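Local coordinates for protein Pbp related beta-lactamase (Pyrococcus abyssi, PDB 2QMI) that probably acts as a serine peptidase of the penicillin-binding protein and beta-lactamase family, working as a self-compartmentalizing octamer, at residues Tyr55-Gly58 with Ser59-Lys62; Leu237-Ser240 with Val241-Ala245; Ser303-Gly307 with Met308-Tyr312. One frame throughout, in Å; residues are numbered along the deposited sequence.

Contact 1: residues Tyr55-Gly58 with Ser59-Lys62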
loop_
_atom_site.group_PDB
_atom_site.type_symbol
_atom_site.label_atom_id
_atom_site.label_comp_id
_atom_site.label_asym_id
_atom_site.label_seq_id
_atom_site.Cartn_x
_atom_site.Cartn_y
_atom_site.Cartn_z
ATOM N N TYR A 55 -14.455 -24.548 -31.636
ATOM C CA TYR A 55 -13.326 -24.170 -30.785
ATOM C C TYR A 55 -12.051 -24.292 -31.603
ATOM O O TYR A 55 -12.051 -24.873 -32.688
ATOM C CB TYR A 55 -13.158 -25.128 -29.601
ATOM C CG TYR A 55 -14.358 -25.367 -28.720
ATOM C CD1 TYR A 55 -14.379 -24.905 -27.403
ATOM C CD2 TYR A 55 -15.428 -26.140 -29.167
ATOM C CE1 TYR A 55 -15.437 -25.217 -26.547
ATOM C CE2 TYR A 55 -16.488 -26.459 -28.326
ATOM C CZ TYR A 55 -16.492 -25.998 -27.018
ATOM O OH TYR A 55 -17.548 -26.312 -26.191
ATOM N N GLY A 56 -10.958 -23.758 -31.069
ATOM C CA GLY A 56 -9.683 -23.894 -31.746
ATOM C C GLY A 56 -9.205 -25.277 -31.333
ATOM O O GLY A 56 -9.497 -25.710 -30.216
ATOM N N ILE A 57 -8.479 -25.984 -32.193
ATOM C CA ILE A 57 -8.040 -27.324 -31.818
ATOM C C ILE A 57 -6.542 -27.449 -31.588
ATOM O O ILE A 57 -6.066 -28.491 -31.144
ATOM C CB ILE A 57 -8.485 -28.380 -32.868
ATOM C CG1 ILE A 57 -7.691 -28.218 -34.165
ATOM C CG2 ILE A 57 -9.971 -28.224 -33.149
ATOM C CD1 ILE A 57 -7.936 -29.338 -35.163
ATOM N N GLY A 58 -5.805 -26.383 -31.887
ATOM C CA GLY A 58 -4.366 -26.406 -31.696
ATOM C C GLY A 58 -3.620 -27.498 -32.442
ATOM O O GLY A 58 -3.931 -27.814 -33.585
ATOM N N SER A 59 -2.632 -28.086 -31.777
ATOM C CA SER A 59 -1.806 -29.134 -32.360
ATOM C C SER A 59 -2.528 -30.333 -32.954
ATOM O O SER A 59 -1.887 -31.196 -33.550
ATOM C CB SER A 59 -0.787 -29.632 -31.334
ATOM O OG SER A 59 0.206 -28.657 -31.104
ATOM N N ILE A 60 -3.845 -30.418 -32.790
ATOM C CA ILE A 60 -4.556 -31.546 -33.381
ATOM C C ILE A 60 -4.504 -31.311 -34.889
ATOM O O ILE A 60 -4.729 -32.220 -35.692
ATOM C CB ILE A 60 -6.018 -31.629 -32.889
ATOM C CG1 ILE A 60 -6.031 -31.852 -31.375
ATOM C CG2 ILE A 60 -6.746 -32.784 -33.588
ATOM C CD1 ILE A 60 -7.423 -31.923 -30.765
ATOM N N THR A 61 -4.175 -30.074 -35.255
ATOM C CA THR A 61 -4.042 -29.680 -36.653
ATOM C C THR A 61 -2.865 -30.456 -37.247
ATOM O O THR A 61 -2.872 -30.778 -38.431
ATOM C CB THR A 61 -3.748 -28.152 -36.804
ATOM O OG1 THR A 61 -4.813 -27.385 -36.224
ATOM C CG2 THR A 61 -3.616 -27.775 -38.276
ATOM N N LYS A 62 -1.860 -30.757 -36.424
ATOM C CA LYS A 62 -0.687 -31.483 -36.905
ATOM C C LYS A 62 -1.025 -32.788 -37.634
ATOM O O LYS A 62 -0.380 -33.119 -38.632
ATOM C CB LYS A 62 0.292 -31.764 -35.761
ATOM C CG LYS A 62 1.089 -30.530 -35.299
ATOM C CD LYS A 62 2.164 -30.906 -34.278
ATOM C CE LYS A 62 2.969 -29.700 -33.806
ATOM N NZ LYS A 62 2.142 -28.688 -33.087
#
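The hydroxyl of Thr61 turns back on the carbonyl of Gly58, and the chain passes from the short strand into helix 61-74 around this bond. Thr61 OG1 donates to Gly58 O at 2.8 Å, in the carbonyl plane and with a C=O...donor angle of 156°. Its OG1 stands beside its own backbone N (chi1 -60°), which lets N-H and hydroxyl turn to the same oxygen; the Thr61 N to Gly58 O bond is also 2.8 Å, though the place of that nitrogen is less sure. Leu237 N is a further hydrogen-bond partner of OG1, which restricts the rotation of the hydroxyl.

The packed part lies around Ile57. Its CD1 rests 3.8 Å from Ile60 CB, the two side chains crossing at about a right angle, while Ile57 CG1 reaches Thr61 OG1 at 3.6 Å. In return Ile60 CG1 sits 3.4 Å from Ile57 O. Gly58 has a positive phi of 58°, which favours glycine at this point of the turn.

Ser59 belongs to the looser side: it is partly exposed, and its CB bond leads away. Its OG is hydrogen-bonded to Tyr160 OH, which also meets Lys62 NZ; Asn162 and the Asp234 carbonyl bind that amine too. A serine and a lysine three residues apart at a helix start, with a tyrosine hydroxyl between, are consistent with the SxxK motif of penicillin-binding proteins and serine beta-lactamases.

Contact 2: residues Leu237-Ser240 with Val241-Ala245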
loop_
_atom_site.group_PDB
_atom_site.type_symbol
_atom_site.label_atom_id
_atom_site.label_comp_id
_atom_site.label_asym_id
_atom_site.label_seq_id
_atom_site.Cartn_x
_atom_site.Cartn_y
_atom_site.Cartn_z
ATOM N N LEU A 237 -6.186 -24.705 -36.884
ATOM C CA LEU A 237 -7.517 -25.093 -37.313
ATOM C C LEU A 237 -8.566 -24.981 -36.198
ATOM O O LEU A 237 -8.295 -25.290 -35.033
ATOM C CB LEU A 237 -7.466 -26.523 -37.865
ATOM C CG LEU A 237 -8.648 -27.049 -38.678
ATOM C CD1 LEU A 237 -8.849 -26.213 -39.944
ATOM C CD2 LEU A 237 -8.375 -28.500 -39.028
ATOM N N LEU A 238 -9.748 -24.493 -36.565
ATOM C CA LEU A 238 -10.867 -24.376 -35.636
ATOM C C LEU A 238 -11.921 -25.351 -36.155
ATOM O O LEU A 238 -12.136 -25.446 -37.362
ATOM C CB LEU A 238 -11.445 -22.959 -35.619
ATOM C CG LEU A 238 -10.611 -21.811 -35.042
ATOM C CD1 LEU A 238 -9.618 -21.316 -36.077
ATOM C CD2 LEU A 238 -11.542 -20.675 -34.629
ATOM N N SER A 239 -12.573 -26.082 -35.258
ATOM C CA SER A 239 -13.573 -27.050 -35.684
ATOM C C SER A 239 -14.518 -27.361 -34.532
ATOM O O SER A 239 -14.503 -26.677 -33.507
ATOM C CB SER A 239 -12.869 -28.329 -36.167
ATOM O OG SER A 239 -13.768 -29.249 -36.767
ATOM N N SER A 240 -15.347 -28.385 -34.714
ATOM C CA SER A 240 -16.298 -28.818 -33.694
ATOM C C SER A 240 -16.047 -30.302 -33.455
ATOM O O SER A 240 -15.339 -30.939 -34.241
ATOM C CB SER A 240 -17.737 -28.612 -34.171
ATOM O OG SER A 240 -18.106 -29.605 -35.113
ATOM N N VAL A 241 -16.619 -30.854 -32.384
ATOM C CA VAL A 241 -16.421 -32.272 -32.081
ATOM C C VAL A 241 -17.154 -33.177 -33.070
ATOM O O VAL A 241 -16.760 -34.321 -33.273
ATOM C CB VAL A 241 -16.863 -32.641 -30.632
ATOM C CG1 VAL A 241 -16.082 -31.812 -29.621
ATOM C CG2 VAL A 241 -18.350 -32.429 -30.463
ATOM N N LEU A 242 -18.218 -32.671 -33.679
ATOM C CA LEU A 242 -18.955 -33.460 -34.659
ATOM C C LEU A 242 -18.113 -33.632 -35.922
ATOM O O LEU A 242 -18.068 -34.718 -36.496
ATOM C CB LEU A 242 -20.287 -32.792 -35.008
ATOM C CG LEU A 242 -21.409 -33.024 -34.000
ATOM C CD1 LEU A 242 -22.659 -32.314 -34.458
ATOM C CD2 LEU A 242 -21.665 -34.517 -33.862
ATOM N N ASP A 243 -17.444 -32.561 -36.342
ATOM C CA ASP A 243 -16.597 -32.604 -37.527
ATOM C C ASP A 243 -15.393 -33.509 -37.266
ATOM O O ASP A 243 -14.998 -34.293 -38.130
ATOM C CB ASP A 243 -16.131 -31.187 -37.906
ATOM C CG ASP A 243 -17.078 -30.497 -38.887
ATOM O OD1 ASP A 243 -18.298 -30.757 -38.827
ATOM O OD2 ASP A 243 -16.604 -29.683 -39.711
ATOM N N LEU A 244 -14.813 -33.404 -36.073
ATOM C CA LEU A 244 -13.662 -34.235 -35.727
ATOM C C LEU A 244 -14.073 -35.703 -35.626
ATOM O O LEU A 244 -13.233 -36.599 -35.750
ATOM C CB LEU A 244 -13.041 -33.767 -34.410
ATOM C CG LEU A 244 -12.465 -32.350 -34.466
ATOM C CD1 LEU A 244 -11.979 -31.924 -33.077
ATOM C CD2 LEU A 244 -11.329 -32.302 -35.487
ATOM N N ALA A 245 -15.361 -35.950 -35.392
ATOM C CA ALA A 245 -15.856 -37.330 -35.319
ATOM C C ALA A 245 -15.760 -37.932 -36.725
ATOM O O ALA A 245 -15.283 -39.047 -36.902
ATOM C CB ALA A 245 -17.297 -37.359 -34.830
HETATM O O HOH W 1 -19.821 -29.490 -37.081
#
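Ser239 lays its hydroxyl against the side of Asp243, with OG 3.3 Å from Asp243 CB and 4.1 Å from Leu244 CG. An extended first torsion (chi1 -172°) carries OG away from its own nitrogen and over the opening turn of helix 241-252. The polar ends of both side chains have a common partner beyond the segments: Ser197 OG is hydrogen-bonded to Ser239 OG and to Asp243 OD2, and Asp243 OD2 also takes Arg196 N.

Ser240 is the N-cap. Its OG accepts from Asp243 N at 3.3 Å, a fairly straight bond with an N-H...O angle of 164°. The chi1 of 76° tucks OG between its own N and carbonyl carbon, the position from which it can face the first helical turn. One residue further on, Leu244 N donates to Ser240 O at 3.1 Å, the donor tilted from the carbonyl plane; Leu244 CG lies 3.2 Å from the same oxygen, so the leucine branch flanks the bond.

A water ties the cap to the acid: it lies 2.6 Å from Ser240 OG and donates to Asp243 OD1, also at 2.6 Å. With OD1 bound to water and OD2 to a hydroxyl and a backbone N-H, both carboxylate oxygens are engaged. Their place at the N-terminal end of a helix, where the dipole is positive, would probably favour the ionised form of Asp243.

Contact 3: residues Ser303-Gly307 with Met308-Tyr312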
loop_
_atom_site.group_PDB
_atom_site.type_symbol
_atom_site.label_atom_id
_atom_site.label_comp_id
_atom_site.label_asym_id
_atom_site.label_seq_id
_atom_site.Cartn_x
_atom_site.Cartn_y
_atom_site.Cartn_z
ATOM N N SER A 303 -3.116 -34.103 -28.416
ATOM C CA SER A 303 -3.747 -33.002 -27.715
ATOM C C SER A 303 -3.396 -31.727 -28.452
ATOM O O SER A 303 -2.538 -31.728 -29.343
ATOM C CB SER A 303 -3.223 -32.912 -26.282
ATOM O OG SER A 303 -1.810 -32.817 -26.286
ATOM N N GLY A 304 -4.066 -30.643 -28.074
ATOM C CA GLY A 304 -3.813 -29.357 -28.691
ATOM C C GLY A 304 -4.100 -28.206 -27.752
ATOM O O GLY A 304 -5.015 -28.268 -26.935
ATOM N N SER A 305 -3.311 -27.146 -27.855
ATOM C CA SER A 305 -3.522 -25.988 -27.007
ATOM C C SER A 305 -3.035 -24.691 -27.634
ATOM O O SER A 305 -1.933 -24.627 -28.176
ATOM C CB SER A 305 -2.819 -26.178 -25.666
ATOM O OG SER A 305 -2.902 -24.983 -24.911
ATOM N N VAL A 306 -3.869 -23.660 -27.571
ATOM C CA VAL A 306 -3.490 -22.356 -28.089
ATOM C C VAL A 306 -3.676 -21.332 -26.969
ATOM O O VAL A 306 -3.815 -20.131 -27.211
ATOM C CB VAL A 306 -4.326 -21.962 -29.328
ATOM C CG1 VAL A 306 -3.695 -22.552 -30.571
ATOM C CG2 VAL A 306 -5.744 -22.476 -29.191
ATOM N N GLY A 307 -3.671 -21.831 -25.736
ATOM C CA GLY A 307 -3.831 -20.965 -24.588
ATOM C C GLY A 307 -5.266 -20.818 -24.123
ATOM O O GLY A 307 -5.625 -21.321 -23.059
ATOM N N MET A 308 -6.092 -20.134 -24.910
ATOM C CA MET A 308 -7.487 -19.934 -24.536
ATOM C C MET A 308 -8.426 -21.044 -25.025
ATOM O O MET A 308 -9.607 -21.032 -24.704
ATOM C CB MET A 308 -7.992 -18.570 -25.035
ATOM C CG MET A 308 -8.298 -18.492 -26.519
ATOM S SD MET A 308 -6.844 -18.396 -27.558
ATOM C CE MET A 308 -6.530 -19.980 -27.825
ATOM N N TYR A 309 -7.904 -21.981 -25.820
ATOM C CA TYR A 309 -8.691 -23.119 -26.316
ATOM C C TYR A 309 -7.775 -24.333 -26.220
ATOM O O TYR A 309 -6.577 -24.213 -26.446
ATOM C CB TYR A 309 -9.080 -22.970 -27.799
ATOM C CG TYR A 309 -10.002 -21.833 -28.179
ATOM C CD1 TYR A 309 -11.359 -21.841 -27.832
ATOM C CD2 TYR A 309 -9.523 -20.762 -28.928
ATOM C CE1 TYR A 309 -12.209 -20.798 -28.232
ATOM C CE2 TYR A 309 -10.360 -19.723 -29.329
ATOM C CZ TYR A 309 -11.692 -19.740 -28.983
ATOM O OH TYR A 309 -12.485 -18.687 -29.386
ATOM N N THR A 310 -8.331 -25.494 -25.882
ATOM C CA THR A 310 -7.550 -26.731 -25.813
ATOM C C THR A 310 -8.420 -27.874 -26.325
ATOM O O THR A 310 -9.640 -27.750 -26.386
ATOM C CB THR A 310 -7.069 -27.075 -24.371
ATOM O OG1 THR A 310 -8.194 -27.343 -23.529
ATOM C CG2 THR A 310 -6.252 -25.931 -23.790
ATOM N N GLY A 311 -7.792 -28.981 -26.704
ATOM C CA GLY A 311 -8.557 -30.103 -27.206
ATOM C C GLY A 311 -7.782 -31.403 -27.256
ATOM O O GLY A 311 -6.585 -31.438 -26.963
ATOM N N TYR A 312 -8.477 -32.474 -27.624
ATOM C CA TYR A 312 -7.868 -33.790 -27.733
ATOM C C TYR A 312 -8.752 -34.719 -28.562
ATOM O O TYR A 312 -9.977 -34.647 -28.499
ATOM C CB TYR A 312 -7.675 -34.413 -26.351
ATOM C CG TYR A 312 -6.933 -35.727 -26.377
ATOM C CD1 TYR A 312 -5.540 -35.760 -26.466
ATOM C CD2 TYR A 312 -7.620 -36.942 -26.332
ATOM C CE1 TYR A 312 -4.848 -36.965 -26.504
ATOM C CE2 TYR A 312 -6.940 -38.154 -26.374
ATOM C CZ TYR A 312 -5.554 -38.160 -26.457
ATOM O OH TYR A 312 -4.868 -39.354 -26.485
#
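Strands 303-305 and 310-312 run antiparallel, their axes 4.5 Å apart at 171°, and form the end of a beta hairpin in the large antiparallel sheet, closed by a tight turn with Gly307 and Met308 at its tip. The Ser303-Gly304 end is consistent with the K(T/S)G-type motif that lies beside the SxxK serine in this family. Gly304 and Gly311 are the hydrogen-bonded pair: Gly304 N donates to Gly311 O and Gly311 N to Gly304 O, each at 2.9 Å. The two bonds differ: Gly304 N stands above the carbonyl plane of Gly311, whereas Gly311 N is merely tilted from that of Gly304. Nearer the tip, Val306 N meets Tyr309 O at 3.0 Å in a nearly straight bond, 174° at the hydrogen. Gly307 has a positive phi, and its backbone angles suit a residue without a side chain.

Ser303, Ser305, Thr310 and Tyr312 share one face of the sheet. Ser305 OG lies 3.7 Å from Thr310 CG2 and also receives a weak bond from Gly307 N, so it spans from the strand to the turn. Thr310 OG1 itself is hydrogen-bonded to Ser329 O. At the turn, Val306 CG2 lies 3.6 Å from Tyr309 CB, at the ring edge, though crowding with Met308 makes its modelled place less sure; the Tyr309 hydroxyl is hydrogen-bonded to Ala211 O. At the other end, Tyr312 has CG anti to its backbone nitrogen (chi1 -175°), which brings the ring edge to Ser303: CB of the serine lies in the ring plane, 3.7 Å from Tyr312 CD1.

Along the chain the three contacts come in series. Contact 1 joins contact 2 through the small antiparallel sheet of strands 55-56 and 238-239: their centres are about 9 Å apart, and Tyr55 N and Ser239 O lie 2.8 Å apart in a probable hydrogen bond. Contact 3 is the hairpin of strands 297-305 and 310-316, with its centre about 7 Å from that of contact 1; Ile60 CD1 packs 3.4 Å from Tyr312 N. Contacts 2 and 3 do not touch, their nearest atoms being about 6 Å apart. Contact 1 thus shares one sheet with contact 2 and also packs on the hairpin, bringing the SxxK-like helix start next to it, consistent with a penicillin-binding protein active site.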